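Local coordinates for ADP compounds hydrolase nudE (Escherichia coli, PDB 1VHZ), which hydrolyses ADP-ribose and related adenosine compounds such as Ap3A, Ap2A and NADH with the help of magnesium, as a homodimeric Nudix hydrolase, at the interface of chains A and B. Residues are numbered along the deposited sequence; one frame, centred on the assembly and turned at random. Chains: chain A/B, ADP compounds hydrolase nudE.

Contact 1: the interface of chains A and B. Residues chain A 8, 33-35, 37; chain B 144-146.
The side chain of B:Glu145 passes the CD2 corner of the A:Phe33 ring, the two crossing at about a right angle. CB of B:Glu145 sits 3.8 Å from ND2 of A:Asn35. CG, between the backbone N and carbonyl carbon (chi1 74°), starts an extended chain. The carboxylate carbon CD of B:Glu145 comes to 3.5 Å from CD2 of A:Phe33, and the carboxylate plane is turned 68° from the ring. At the tip OE2 stays near CD2 and CE2, while water 1, 2.6 Å from OE1 of B:Glu145, bridges it to N of A:Ser34 and O of A:Gln8. Thus the carboxylate, probably charged, reaches main-chain groups through water, though A:Gln8 is poorly ordered. The flat A:Phe33 ring gives B:Pro144 a face, over whose rim its compact apolar CG rests. The carbonyl O of B:Pro144 accepts from ND2 of A:Asn35 at 3.0 Å, nearly straight (172° at H) and in both the amide and the carbonyl plane. Asparagine fits because its amide also accepts, through OD1, from N of A:Val37, which should help hold its rotation. Chain A contributes the turn between strands 25-32 and 38-44, with A:Gln8 just before strand 11-20; chain B gives a loop between strands 134-136 and 149-153.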
# COMPACT_ATOMS: atom_id res chain seq x y z
N GLN A 8 -20.54 -8.74 13.05
CA GLN A 8 -20.97 -7.69 13.95
C GLN A 8 -19.72 -6.90 14.36
O GLN A 8 -18.78 -7.46 14.94
CB GLN A 8 -21.74 -8.19 15.17
CG GLN A 8 -22.14 -7.06 16.11
CD GLN A 8 -23.11 -7.46 17.20
OE1 GLN A 8 -24.27 -7.76 16.92
NE2 GLN A 8 -22.66 -7.46 18.46
N PHE A 33 -15.06 -6.87 21.09
CA PHE A 33 -15.59 -7.63 19.95
C PHE A 33 -16.93 -8.26 20.29
O PHE A 33 -17.37 -8.28 21.43
CB PHE A 33 -14.56 -8.66 19.50
CG PHE A 33 -13.36 -7.98 18.88
CD1 PHE A 33 -12.30 -7.58 19.68
CD2 PHE A 33 -13.31 -7.74 17.52
CE1 PHE A 33 -11.19 -6.96 19.11
CE2 PHE A 33 -12.22 -7.11 16.94
CZ PHE A 33 -11.16 -6.71 17.75
N SER A 34 -17.65 -8.74 19.29
CA SER A 34 -18.93 -9.37 19.39
C SER A 34 -19.01 -10.55 20.36
O SER A 34 -20.09 -10.83 20.86
CB SER A 34 -19.36 -9.93 17.99
OG SER A 34 -20.19 -8.88 17.49
N ASN A 35 -17.93 -11.28 20.51
CA ASN A 35 -17.80 -12.42 21.38
C ASN A 35 -17.38 -12.01 22.79
O ASN A 35 -17.00 -12.85 23.60
CB ASN A 35 -16.81 -13.42 20.75
CG ASN A 35 -15.43 -12.83 20.54
OD1 ASN A 35 -15.18 -11.66 20.88
ND2 ASN A 35 -14.49 -13.59 19.99
N VAL A 37 -14.70 -10.37 23.75
CA VAL A 37 -13.25 -10.25 23.91
C VAL A 37 -12.85 -8.78 23.83
O VAL A 37 -13.34 -8.02 22.99
CB VAL A 37 -12.55 -11.07 22.81
CG1 VAL A 37 -11.04 -10.88 22.81
CG2 VAL A 37 -12.87 -12.56 22.97
N PRO B 144 -8.47 -12.05 18.04
CA PRO B 144 -9.51 -11.89 19.02
C PRO B 144 -10.84 -12.49 18.62
O PRO B 144 -11.70 -12.76 19.46
CB PRO B 144 -9.62 -10.37 19.16
CG PRO B 144 -9.25 -9.86 17.80
CD PRO B 144 -8.14 -10.77 17.34
N GLU B 145 -11.06 -12.69 17.33
CA GLU B 145 -12.33 -13.28 16.85
C GLU B 145 -12.02 -14.04 15.56
O GLU B 145 -10.98 -13.80 14.96
CB GLU B 145 -13.41 -12.22 16.66
CG GLU B 145 -13.22 -11.33 15.46
CD GLU B 145 -14.20 -10.22 15.25
OE1 GLU B 145 -15.33 -10.16 15.81
OE2 GLU B 145 -13.86 -9.31 14.46
N PRO B 146 -12.81 -15.03 15.21
CA PRO B 146 -12.61 -15.82 14.02
C PRO B 146 -12.54 -14.99 12.75
O PRO B 146 -13.08 -13.88 12.66
CB PRO B 146 -13.85 -16.73 13.96
CG PRO B 146 -14.30 -16.83 15.39
CD PRO B 146 -14.05 -15.44 15.95
O HOH W 1 -16.74 -8.07 16.55

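Contact 2: the interface of chains A and B. Residues chain A 176-177, 179-180; chain B 172, 176-177, 179-180.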
# COMPACT_ATOMS: atom_id res chain seq x y z
N PHE A 176 -0.75 -1.48 -12.92
CA PHE A 176 -1.68 -2.49 -13.42
C PHE A 176 -3.06 -1.90 -13.71
O PHE A 176 -3.70 -2.34 -14.67
CB PHE A 176 -1.82 -3.63 -12.39
CG PHE A 176 -0.74 -4.68 -12.42
CD1 PHE A 176 0.18 -4.79 -11.40
CD2 PHE A 176 -0.67 -5.59 -13.47
CE1 PHE A 176 1.14 -5.79 -11.40
CE2 PHE A 176 0.30 -6.58 -13.49
CZ PHE A 176 1.21 -6.69 -12.45
N LEU A 177 -3.55 -0.94 -12.93
CA LEU A 177 -4.86 -0.35 -13.19
C LEU A 177 -4.86 0.48 -14.47
O LEU A 177 -5.80 0.43 -15.25
CB LEU A 177 -5.35 0.48 -11.99
CG LEU A 177 -5.75 -0.37 -10.76
CD1 LEU A 177 -5.74 0.49 -9.51
CD2 LEU A 177 -7.10 -1.05 -10.96
N ARG A 179 -2.79 0.06 -17.05
CA ARG A 179 -2.65 -0.89 -18.16
C ARG A 179 -4.01 -1.50 -18.50
O ARG A 179 -4.32 -1.66 -19.67
CB ARG A 179 -1.67 -1.98 -17.76
CG ARG A 179 -1.37 -3.00 -18.89
CD ARG A 179 -1.06 -4.27 -18.15
NE ARG A 179 -0.23 -5.28 -18.72
CZ ARG A 179 -0.23 -6.51 -18.16
NH1 ARG A 179 0.52 -7.47 -18.66
NH2 ARG A 179 -1.02 -6.73 -17.10
N GLU A 180 -4.81 -1.86 -17.48
CA GLU A 180 -6.13 -2.42 -17.74
C GLU A 180 -6.98 -1.37 -18.50
O GLU A 180 -7.61 -1.68 -19.49
CB GLU A 180 -6.91 -2.75 -16.48
CG GLU A 180 -6.91 -4.10 -15.91
CD GLU A 180 -6.63 -5.28 -16.80
OE1 GLU A 180 -7.57 -5.87 -17.36
OE2 GLU A 180 -5.44 -5.65 -16.93
N VAL B 172 -4.63 -5.31 -3.94
CA VAL B 172 -4.74 -5.03 -5.37
C VAL B 172 -3.49 -5.44 -6.11
O VAL B 172 -3.57 -6.12 -7.14
CB VAL B 172 -5.14 -3.57 -5.64
CG1 VAL B 172 -5.15 -3.26 -7.14
CG2 VAL B 172 -6.57 -3.32 -5.12
N PHE B 176 -3.31 -8.61 -9.04
CA PHE B 176 -2.75 -8.44 -10.38
C PHE B 176 -1.49 -9.29 -10.55
O PHE B 176 -1.34 -9.94 -11.58
CB PHE B 176 -2.45 -6.96 -10.64
CG PHE B 176 -3.60 -6.13 -11.15
CD1 PHE B 176 -4.21 -5.17 -10.35
CD2 PHE B 176 -4.08 -6.28 -12.44
CE1 PHE B 176 -5.25 -4.39 -10.84
CE2 PHE B 176 -5.12 -5.53 -12.93
CZ PHE B 176 -5.71 -4.56 -12.12
N LEU B 177 -0.62 -9.36 -9.54
CA LEU B 177 0.59 -10.18 -9.69
C LEU B 177 0.25 -11.67 -9.80
O LEU B 177 0.91 -12.37 -10.58
CB LEU B 177 1.59 -9.94 -8.56
CG LEU B 177 2.20 -8.52 -8.53
CD1 LEU B 177 2.66 -8.15 -7.14
CD2 LEU B 177 3.35 -8.42 -9.53
N ARG B 179 -2.57 -12.90 -10.97
CA ARG B 179 -3.18 -13.10 -12.28
C ARG B 179 -2.09 -13.24 -13.34
O ARG B 179 -2.16 -14.17 -14.15
CB ARG B 179 -4.17 -12.00 -12.68
CG ARG B 179 -4.97 -12.38 -13.92
CD ARG B 179 -5.91 -11.27 -14.38
NE ARG B 179 -5.17 -10.09 -14.78
CZ ARG B 179 -5.55 -9.07 -15.52
NH1 ARG B 179 -6.76 -8.99 -16.03
NH2 ARG B 179 -4.70 -8.06 -15.74
N GLU B 180 -1.08 -12.35 -13.31
CA GLU B 180 0.01 -12.43 -14.28
C GLU B 180 0.70 -13.81 -14.22
O GLU B 180 0.99 -14.41 -15.24
CB GLU B 180 1.12 -11.40 -14.02
CG GLU B 180 0.96 -10.04 -14.60
CD GLU B 180 0.42 -9.98 -16.01
OE1 GLU B 180 1.13 -10.36 -16.95
OE2 GLU B 180 -0.74 -9.54 -16.18
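A:Phe176 and B:Phe176 turn CG away from the carbonyl carbon (chi1 -82° and -85°), which lets the two benzyl groups slide past each other in opposite directions. They belong to the C-terminal helices of this Nudix hydrolase homodimer, 169-184 in chain A and 169-183 in chain B, packed about the two-fold axis. The CB methylene of A:Phe176 lies over the face of the B:Phe176 ring, 3.4 Å from its centroid, and B:Phe176 returns the contact. Phenylalanine suits this place: its flat face receives its twin's methylene. CD2 of A:Leu177 reaches CE1 of B:Phe176 at 3.8 Å, setting a methyl of the branched leucine against that ring. CG of B:Glu180 packs on CE2 of A:Phe176 at 3.7 Å, so the glutamate serves with this methylene as well as its carboxylate. Bent at chi2 (-41°), B:Glu180 offers OE2 to NH2 of A:Arg179 in a salt bridge of 3.0 Å. The acceptor lies in the guanidinium plane, yet the donor comes from well above the carboxylate plane. In the counterpart bridge B:Arg179, bent at chi3 where A:Arg179 is extended, sets NH2 2.8 Å from OE2 of A:Glu180. The NH2 atoms of A:Arg179 and B:Arg179 are 4.1 Å apart, which the paired carboxylates probably offset.

Contact 3: the interface of chains A and B. Residues chain A 18, 26, 42-44; chain B 21, 23-24.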
# COMPACT_ATOMS: atom_id res chain seq x y z
N VAL A 18 -2.28 8.90 22.48
CA VAL A 18 -1.24 8.44 23.39
C VAL A 18 0.15 8.83 22.98
O VAL A 18 1.13 8.50 23.66
CB VAL A 18 -1.40 6.90 23.52
CG1 VAL A 18 -0.74 6.17 22.36
CG2 VAL A 18 -0.91 6.38 24.85
N VAL A 26 -0.83 9.27 17.28
CA VAL A 26 -1.22 7.90 17.56
C VAL A 26 -2.22 7.80 18.71
O VAL A 26 -2.11 8.38 19.78
CB VAL A 26 -0.03 6.96 17.72
CG1 VAL A 26 1.18 7.69 18.28
CG2 VAL A 26 -0.35 5.73 18.57
N GLU A 42 -3.80 0.08 18.56
CA GLU A 42 -3.22 1.40 18.33
C GLU A 42 -3.36 1.73 16.84
O GLU A 42 -3.31 0.82 16.02
CB GLU A 42 -1.77 1.48 18.77
CG GLU A 42 -1.55 1.67 20.25
CD GLU A 42 -0.12 2.05 20.59
OE1 GLU A 42 0.73 1.97 19.67
OE2 GLU A 42 0.12 2.41 21.75
N ARG A 43 -3.59 2.99 16.53
CA ARG A 43 -3.74 3.43 15.16
C ARG A 43 -3.39 4.92 15.05
O ARG A 43 -3.31 5.65 16.04
CB ARG A 43 -5.18 3.28 14.63
CG ARG A 43 -6.14 4.22 15.36
CD ARG A 43 -7.57 4.12 14.86
NE ARG A 43 -8.40 5.14 15.49
CZ ARG A 43 -9.72 5.19 15.55
NH1 ARG A 43 -10.31 6.21 16.15
NH2 ARG A 43 -10.47 4.23 15.01
N MET A 44 -3.28 5.32 13.79
CA MET A 44 -3.01 6.74 13.52
C MET A 44 -4.36 7.45 13.54
O MET A 44 -5.37 6.86 13.13
CB MET A 44 -2.27 6.91 12.20
CG MET A 44 -0.97 7.70 12.43
SD MET A 44 0.24 6.71 13.30
CE MET A 44 0.91 7.86 14.47
N SER B 21 4.84 5.10 21.17
CA SER B 21 3.62 4.45 21.62
C SER B 21 3.95 2.96 21.73
O SER B 21 5.03 2.54 21.32
CB SER B 21 2.46 4.63 20.66
OG SER B 21 2.65 3.81 19.50
N LEU B 23 3.13 0.43 19.85
CA LEU B 23 3.51 -0.09 18.56
C LEU B 23 4.19 0.88 17.62
O LEU B 23 4.53 0.50 16.49
CB LEU B 23 2.23 -0.64 17.86
CG LEU B 23 1.25 -1.36 18.80
CD1 LEU B 23 -0.05 -1.68 18.08
CD2 LEU B 23 1.87 -2.62 19.39
N PHE B 24 4.35 2.15 17.99
CA PHE B 24 4.97 3.11 17.08
C PHE B 24 6.08 3.94 17.72
O PHE B 24 5.99 4.38 18.86
CB PHE B 24 3.92 4.09 16.54
CG PHE B 24 2.81 3.51 15.73
CD1 PHE B 24 2.94 3.34 14.36
CD2 PHE B 24 1.61 3.15 16.32
CE1 PHE B 24 1.90 2.81 13.60
CE2 PHE B 24 0.57 2.63 15.57
CZ PHE B 24 0.72 2.46 14.21
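This is a homodimer interface between the N-terminal parts of the two chains, where the turn at B:Ser21 to B:Phe24 leans on strands 11-20, 25-32 and 38-44 of chain A. It joins the subunits at a substrate-binding residue, A:Glu42, so dimerisation probably helps to shape the ADP-ribose pocket. The carboxylate of A:Glu42 is carried to the turn by a chain extended beyond CG. There OE1 accepts from both B:Ser21 OG and B:Leu23 N, which come from opposite faces of its plane. The hydroxyl OG of B:Ser21 donates to OE1 of A:Glu42 at 2.7 Å, on the syn side but tilted out of the carboxylate plane; N of B:Leu23 donates to it at 2.9 Å, nearly straight (167° at H). Both bonds should restrict how this oxygen can move. B:Ser21 suits its place by being small, with its own CB 3.7 Å from CG2 of A:Val26, while its hydroxyl serves both chains. That hydroxyl, set by a first torsion of 74°, also accepts from N of B:Phe24. Leucine adds an apolar branch: CD1 of B:Leu23 packs on CB of A:Glu42. The ring of B:Phe24 has CD2 3.9 Å from CG2 of A:Val26, while SD of A:Met44 stands over the rim of one ring face, 4.2 Å from CE1.

Contact 1 and contact 3 lie about 22 Å apart, between centres of their C-alpha atoms, and both draw on the N-terminal strands of chain A: contact 1 at the turn joining strands 25-32 and 38-44, contact 3 on those strands and on strand 11-20, met by a turn of chain B. Contact 2 is remote, about 34 Å from contact 1 and 33 Å from contact 3, and belongs to the C-terminal helices. The homodimer is thus tied at widely separated places, at both the N-terminal strands and the C-terminal helices, with each contact repeated or completed by the two-fold axis.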